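PDB 4RXV: hypothetical protein lpg0944 from Legionella pneumophila subsp. pneumophila str. Philadelphia 1, which is of unknown function but has an N-terminal RavJ-type peptidase domain of clan CA and probably acts as a bacterial effector during intracellular infection. Local coordinates for residues I128-H132 with S197-A201; C102-Y107 with L138-T142. All blocks are in the same frame, centred on the assembly; numbering follows the deposited sequence.

Interactions 1 and 2 lie on neighbouring strands of one antiparallel sheet, their centres about 10 Å apart. Strands 123-133 and 136-146 follow each other in the chain and are joined here by the probable hydrogen bonds Ser130 N to His139 O, 2.7 Å, and Ile128 O to Ile141 N, 2.9 Å. A classic beta bulge sets Leu138 and His139 together opposite Ser130. Interaction 2 sets the start of helix 105-114 against strand 136-146 and brings Cys102 beside His139, whose other ring nitrogen bonds Asp171; this trio is consistent with a clan CA peptidase active site. Interaction 1 packs the loop 197-201 on the adjoining strand, one strand removed from that probable site.

Interaction 1: residues I128-H132 with S197-A201; sequences IGSMH and SLFPA
Ala201 presses its methyl group toward the strand, where CB lies 3.1 Å from the carbonyl oxygen Gly129 O and 3.9 Å from Ile128 CD1. The same methyl end of Ile128 reaches Leu198 CD1, and the two longer side chains cross at about a right angle, making a small apolar cluster between strand and loop. Ser197 contributes through its backbone: its carbonyl oxygen accepts the amide of Met131 at 3.2 Å (N to O) along a bent path of 142°, just where the strand turns a corner. A water bound to His132 N donates to both Ser197 O and Pro200 O, so that one molecule ties the turning strand to two carbonyls of the loop. A second water links Ser130 OG with Ser197 OG, although the latter also bonds Tyr194 O. With chi1 at 179°, Ser130 extends its hydroxyl away from its own backbone N and donates to Leu198 O, 2.8 Å from OG, approaching well to the side of that C=O bond (108°). Pro200, which follows a cis peptide bond, lays CG 4.1 Å from His132 ND1; the two side chains cross at about a right angle, with Pro200 CG lying obliquely to the imidazole. Beyond Ala201, a backbone bond between Gly129 and Thr202 begins regular pairing. The arrangement is that of a cis-proline loop leading into an outermost strand, 202-206, of a four-stranded antiparallel sheet.

Interaction 2: residues C102-Y107 with L138-T142; sequences CSNFAY and LHNIT
Cys102 and His139 meet both through sulfur and through backbone. The ring nitrogen His139 ND1 donates to Cys102 O at 2.9 Å in a nearly straight bond (167°), with the oxygen lying at the edge of the imidazole and near its plane. The sulfur Cys102 SG sits 3.3 Å from the same ND1, carried there by a chi1 of -167° that turns it away from its own backbone N, and lies obliquely to the ring. Cys102 O also takes a weak bond from Asn140 N. A water that accepts the Ala106 amide lies within bonding distance of Cys102 O and Asn140 O, though it has more acceptors around it than protons to give. A cysteine just before a helix, facing a histidine on a strand of the adjoining sheet, is the layout of papain-like, clan CA cysteine peptidases, and these two are probably catalytic residues. Further along, Asn140 ND2 donates to Ser103 O at 2.8 Å from above the carbonyl plane, its amide turned almost parallel to the Tyr107 ring, the planes 14° apart. Ala106 points its methyl at the strand, with CB 3.4 Å from Asn140 O, while Thr142 OG1 donates to Ala106 O at 2.9 Å. In the second shell, Tyr107 OH bonds Leu69 O, and Asp25 OD2 receives Cys102 N. The far ring nitrogen, His139 NE2, is hydrogen-bonded to Asp171 OD2, and Trp173 packs against both the imidazole and the cysteine side chain.

Interaction 1: residues I128-H132 with S197-A201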
ATOM      1  N   ILE A 128       6.590   6.799   1.243  1.00  7.77           N
ATOM      2  CA  ILE A 128       7.276   7.302   2.417  1.00  7.94           C
ATOM      3  C   ILE A 128       7.471   6.202   3.448  1.00  8.44           C
ATOM      4  O   ILE A 128       6.681   5.266   3.567  1.00  9.10           O
ATOM      5  CB  ILE A 128       6.501   8.491   3.074  1.00  8.43           C
ATOM      6  CG1 ILE A 128       5.199   8.025   3.745  1.00  9.19           C
ATOM      7  CG2 ILE A 128       6.234   9.582   2.037  1.00  8.39           C
ATOM      8  CD1 ILE A 128       4.437   9.142   4.500  1.00  9.84           C
ATOM      9  N   GLY A 129       8.562   6.324   4.192  1.00  8.20           N
ATOM     10  CA  GLY A 129       8.756   5.535   5.394  1.00  9.18           C
ATOM     11  C   GLY A 129       8.198   6.296   6.562  1.00  9.22           C
ATOM     12  O   GLY A 129       8.486   7.475   6.771  1.00 10.91           O
ATOM     13  N   SER A 130       7.377   5.609   7.339  1.00  9.36           N
ATOM     14  CA  SER A 130       6.652   6.206   8.447  1.00  9.16           C
ATOM     15  C   SER A 130       6.741   5.276   9.666  1.00  9.89           C
ATOM     16  O   SER A 130       7.521   4.324   9.670  1.00  9.59           O
ATOM     17  CB  SER A 130       5.213   6.498   8.010  1.00  9.50           C
ATOM     18  OG  SER A 130       4.393   7.073   9.009  1.00  9.38           O
ATOM     19  N   MET A 131       5.980   5.563  10.717  1.00 10.11           N
ATOM     20  CA  MET A 131       6.047   4.774  11.959  1.00 10.61           C
ATOM     21  C   MET A 131       7.492   4.706  12.441  1.00 12.02           C
ATOM     22  O   MET A 131       8.069   3.642  12.659  1.00 12.66           O
ATOM     23  CB  MET A 131       5.400   3.392  11.785  1.00 10.73           C
ATOM     24  CG  MET A 131       5.044   2.748  13.106  1.00 12.95           C
ATOM     25  SD  MET A 131       4.296   1.123  12.898  1.00 14.54           S
ATOM     26  CE  MET A 131       2.736   1.575  12.193  1.00 16.54           C
ATOM     27  N   HIS A 132       8.050   5.892  12.624  1.00 12.26           N
ATOM     28  CA  HIS A 132       9.426   6.039  13.054  1.00 13.74           C
ATOM     29  C   HIS A 132       9.620   5.540  14.454  1.00 16.27           C
ATOM     30  O   HIS A 132       8.827   5.838  15.336  1.00 18.32           O
ATOM     31  CB  HIS A 132       9.788   7.512  13.000  1.00 16.71           C
ATOM     32  CG  HIS A 132      11.224   7.793  13.263  1.00 24.96           C
ATOM     33  ND1 HIS A 132      11.635   8.518  14.356  1.00 31.25           N
ATOM     34  CD2 HIS A 132      12.344   7.463  12.579  1.00 26.78           C
ATOM     35  CE1 HIS A 132      12.954   8.616  14.342  1.00 33.39           C
ATOM     36  NE2 HIS A 132      13.408   7.993  13.268  1.00 32.93           N
ATOM     37  N   SER A 197       1.237   8.265  14.223  1.00 10.74           N
ATOM     38  CA  SER A 197       2.564   7.776  13.890  1.00 10.95           C
ATOM     39  C   SER A 197       2.968   8.152  12.473  1.00  9.59           C
ATOM     40  O   SER A 197       4.026   7.745  12.014  1.00 10.33           O
ATOM     41  CB  SER A 197       2.622   6.266  14.043  1.00 13.45           C
ATOM     42  OG  SER A 197       1.808   5.635  13.092  1.00 14.57           O
ATOM     43  N   LEU A 198       2.134   8.933  11.789  1.00  9.81           N
ATOM     44  CA  LEU A 198       2.401   9.321  10.399  1.00 10.01           C
ATOM     45  C   LEU A 198       3.703  10.101  10.275  1.00 10.25           C
ATOM     46  O   LEU A 198       4.542   9.797   9.435  1.00 11.06           O
ATOM     47  CB  LEU A 198       1.217  10.142   9.876  1.00 10.75           C
ATOM     48  CG  LEU A 198       1.309  10.729   8.466  1.00 11.15           C
ATOM     49  CD1 LEU A 198       1.572   9.654   7.450  1.00 11.91           C
ATOM     50  CD2 LEU A 198       0.038  11.477   8.142  1.00 12.08           C
ATOM     51  N   PHE A 199       3.872  11.092  11.137  1.00 10.81           N
ATOM     52  CA  PHE A 199       5.060  11.954  11.136  1.00 11.26           C
ATOM     53  C   PHE A 199       5.902  11.678  12.381  1.00 12.26           C
ATOM     54  O   PHE A 199       5.346  11.384  13.448  1.00 14.07           O
ATOM     55  CB  PHE A 199       4.663  13.433  11.120  1.00 11.85           C
ATOM     56  CG  PHE A 199       3.755  13.803   9.997  1.00 11.92           C
ATOM     57  CD1 PHE A 199       4.153  13.682   8.686  1.00 12.54           C
ATOM     58  CD2 PHE A 199       2.472  14.243  10.262  1.00 13.08           C
ATOM     59  CE1 PHE A 199       3.296  13.994   7.661  1.00 13.31           C
ATOM     60  CE2 PHE A 199       1.622  14.571   9.238  1.00 14.45           C
ATOM     61  CZ  PHE A 199       2.038  14.461   7.934  1.00 13.40           C
ATOM     62  N   PRO A 200       7.240  11.801  12.278  1.00 13.05           N
ATOM     63  CA  PRO A 200       8.006  12.173  11.083  1.00 13.06           C
ATOM     64  C   PRO A 200       8.132  11.007  10.115  1.00 11.29           C
ATOM     65  O   PRO A 200       8.058   9.829  10.494  1.00 11.70           O
ATOM     66  CB  PRO A 200       9.377  12.528  11.654  1.00 15.19           C
ATOM     67  CG  PRO A 200       9.493  11.661  12.842  1.00 15.16           C
ATOM     68  CD  PRO A 200       8.120  11.645  13.444  1.00 14.90           C
ATOM     69  N   ALA A 201       8.342  11.351   8.851  1.00 11.14           N
ATOM     70  CA  ALA A 201       8.469  10.367   7.790  1.00 10.96           C
ATOM     71  C   ALA A 201       9.639  10.724   6.897  1.00 10.65           C
ATOM     72  O   ALA A 201      10.173  11.834   6.980  1.00 11.42           O
ATOM     73  CB  ALA A 201       7.162  10.281   6.973  1.00 11.87           C
TER
HETATM   74  O   HOH W   1       2.456   5.113  10.205  1.00 13.54           O
HETATM   75  O   HOH W   2       6.658   8.423  12.388  1.00 11.75           O

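Interaction 2: residues C102-Y107 with L138-T142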
ATOM      1  N   CYS A 102       4.296  -4.980   6.786  1.00  9.38           N
ATOM      2  CA  CYS A 102       4.238  -3.559   7.125  1.00  9.67           C
ATOM      3  C   CYS A 102       5.109  -2.669   6.251  1.00  9.70           C
ATOM      4  O   CYS A 102       4.776  -1.507   6.013  1.00  9.92           O
ATOM      5  CB  CYS A 102       4.648  -3.396   8.597  1.00 10.26           C
ATOM      6  SG  CYS A 102       4.316  -1.827   9.374  1.00 10.51           S
ATOM      7  N   SER A 103       6.243  -3.200   5.818  0.78  9.81           N
ATOM      8  CA  SER A 103       7.161  -2.432   4.995  0.78 10.65           C
ATOM      9  C   SER A 103       6.707  -2.293   3.547  0.78 10.74           C
ATOM     10  O   SER A 103       6.536  -1.187   3.071  0.78 13.19           O
ATOM     11  CB  SER A 103       8.558  -3.047   5.066  0.78 13.48           C
ATOM     12  OG  SER A 103       9.107  -2.804   6.339  0.78 15.22           O
ATOM     13  N   ASN A 104       6.513  -3.397   2.846  1.00  8.94           N
ATOM     14  CA  ASN A 104       6.394  -3.349   1.381  1.00  9.67           C
ATOM     15  C   ASN A 104       4.975  -3.273   0.881  1.00  8.29           C
ATOM     16  O   ASN A 104       4.798  -3.022  -0.304  1.00  8.87           O
ATOM     17  CB  ASN A 104       7.081  -4.553   0.713  1.00 11.28           C
ATOM     18  CG  ASN A 104       8.590  -4.554   0.878  1.00 13.09           C
ATOM     19  OD1 ASN A 104       9.178  -3.605   1.424  1.00 13.74           O
ATOM     20  ND2 ASN A 104       9.233  -5.602   0.368  1.00 15.27           N
ATOM     21  N   PHE A 105       3.953  -3.482   1.715  1.00  7.63           N
ATOM     22  CA  PHE A 105       2.603  -3.568   1.182  1.00  7.47           C
ATOM     23  C   PHE A 105       2.221  -2.303   0.389  1.00  6.92           C
ATOM     24  O   PHE A 105       1.571  -2.395  -0.653  1.00  7.46           O
ATOM     25  CB  PHE A 105       1.641  -3.804   2.342  1.00  7.71           C
ATOM     26  CG  PHE A 105       0.352  -4.569   2.001  1.00  7.52           C
ATOM     27  CD1 PHE A 105      -0.132  -4.716   0.722  1.00  7.79           C
ATOM     28  CD2 PHE A 105      -0.363  -5.135   3.033  1.00  8.52           C
ATOM     29  CE1 PHE A 105      -1.317  -5.415   0.487  1.00  8.59           C
ATOM     30  CE2 PHE A 105      -1.556  -5.802   2.817  1.00  8.63           C
ATOM     31  CZ  PHE A 105      -2.033  -5.935   1.545  1.00  8.58           C
ATOM     32  N   ALA A 106       2.614  -1.132   0.880  1.00  6.94           N
ATOM     33  CA  ALA A 106       2.281   0.129   0.242  1.00  7.74           C
ATOM     34  C   ALA A 106       2.715   0.166  -1.225  1.00  6.81           C
ATOM     35  O   ALA A 106       2.112   0.889  -2.012  1.00  7.51           O
ATOM     36  CB  ALA A 106       2.879   1.282   1.000  1.00  8.43           C
ATOM     37  N   TYR A 107       3.739  -0.590  -1.601  1.00  7.19           N
ATOM     38  CA  TYR A 107       4.240  -0.593  -2.957  1.00  7.19           C
ATOM     39  C   TYR A 107       3.161  -1.103  -3.915  1.00  6.67           C
ATOM     40  O   TYR A 107       3.125  -0.682  -5.062  1.00  7.65           O
ATOM     41  CB  TYR A 107       5.478  -1.460  -3.062  1.00  7.69           C
ATOM     42  CG  TYR A 107       6.661  -1.069  -2.189  1.00  7.54           C
ATOM     43  CD1 TYR A 107       6.726   0.114  -1.475  1.00  8.00           C
ATOM     44  CD2 TYR A 107       7.719  -1.953  -2.057  1.00  9.18           C
ATOM     45  CE1 TYR A 107       7.816   0.418  -0.680  1.00  9.84           C
ATOM     46  CE2 TYR A 107       8.807  -1.652  -1.270  1.00  9.92           C
ATOM     47  CZ  TYR A 107       8.834  -0.473  -0.577  1.00 10.60           C
ATOM     48  OH  TYR A 107       9.915  -0.146   0.214  1.00 14.65           O
ATOM     49  N   LEU A 138       9.286   1.885  10.396  1.00 11.62           N
ATOM     50  CA  LEU A 138       8.767   0.522  10.339  1.00 12.36           C
ATOM     51  C   LEU A 138       7.760   0.275   9.224  1.00 11.73           C
ATOM     52  O   LEU A 138       7.521  -0.867   8.859  1.00 13.26           O
ATOM     53  CB  LEU A 138       8.071   0.154  11.651  1.00 13.17           C
ATOM     54  CG  LEU A 138       8.920   0.219  12.901  1.00 15.90           C
ATOM     55  CD1 LEU A 138       8.111  -0.213  14.108  1.00 18.23           C
ATOM     56  CD2 LEU A 138      10.153  -0.654  12.764  1.00 18.99           C
ATOM     57  N   HIS A 139       7.131   1.327   8.714  1.00 10.30           N
ATOM     58  CA  HIS A 139       5.919   1.181   7.906  1.00  9.85           C
ATOM     59  C   HIS A 139       5.937   2.126   6.718  1.00  9.25           C
ATOM     60  O   HIS A 139       5.927   3.334   6.896  1.00 10.68           O
ATOM     61  CB  HIS A 139       4.753   1.532   8.800  1.00  9.80           C
ATOM     62  CG  HIS A 139       3.418   1.435   8.144  1.00  8.60           C
ATOM     63  ND1 HIS A 139       3.089   0.440   7.251  1.00  8.70           N
ATOM     64  CD2 HIS A 139       2.313   2.199   8.281  1.00  9.14           C
ATOM     65  CE1 HIS A 139       1.838   0.606   6.851  1.00  9.26           C
ATOM     66  NE2 HIS A 139       1.345   1.655   7.474  1.00  8.46           N
ATOM     67  N   ASN A 140       5.918   1.588   5.511  1.00  8.78           N
ATOM     68  CA  ASN A 140       5.836   2.450   4.337  1.00  8.40           C
ATOM     69  C   ASN A 140       4.382   2.736   3.999  1.00  7.89           C
ATOM     70  O   ASN A 140       3.492   1.907   4.234  1.00  7.67           O
ATOM     71  CB  ASN A 140       6.603   1.870   3.170  1.00  9.81           C
ATOM     72  CG  ASN A 140       8.087   1.738   3.490  1.00 11.39           C
ATOM     73  OD1 ASN A 140       8.665   2.604   4.132  1.00 13.48           O
ATOM     74  ND2 ASN A 140       8.689   0.660   3.070  1.00 11.83           N
ATOM     75  N   ILE A 141       4.153   3.928   3.486  1.00  7.72           N
ATOM     76  CA  ILE A 141       2.828   4.432   3.143  1.00  7.78           C
ATOM     77  C   ILE A 141       2.908   5.095   1.785  1.00  7.63           C
ATOM     78  O   ILE A 141       3.907   5.730   1.456  1.00  8.04           O
ATOM     79  CB  ILE A 141       2.350   5.478   4.213  1.00  8.06           C
ATOM     80  CG1 ILE A 141       2.194   4.782   5.575  1.00  8.91           C
ATOM     81  CG2 ILE A 141       1.077   6.155   3.782  1.00  9.86           C
ATOM     82  CD1 ILE A 141       1.911   5.758   6.717  1.00  9.60           C
ATOM     83  N   THR A 142       1.853   4.983   0.993  1.00  7.06           N
ATOM     84  CA  THR A 142       1.751   5.652  -0.301  1.00  6.69           C
ATOM     85  C   THR A 142       0.949   6.921  -0.151  1.00  6.23           C
ATOM     86  O   THR A 142      -0.058   6.947   0.568  1.00  7.56           O
ATOM     87  CB  THR A 142       1.229   4.674  -1.343  1.00  7.20           C
ATOM     88  OG1 THR A 142       2.261   3.708  -1.541  1.00  8.03           O
ATOM     89  CG2 THR A 142       0.889   5.320  -2.675  1.00  8.03           C
TER
HETATM   90  O   HOH W   3       3.220  -0.733   3.739  1.00  7.80           O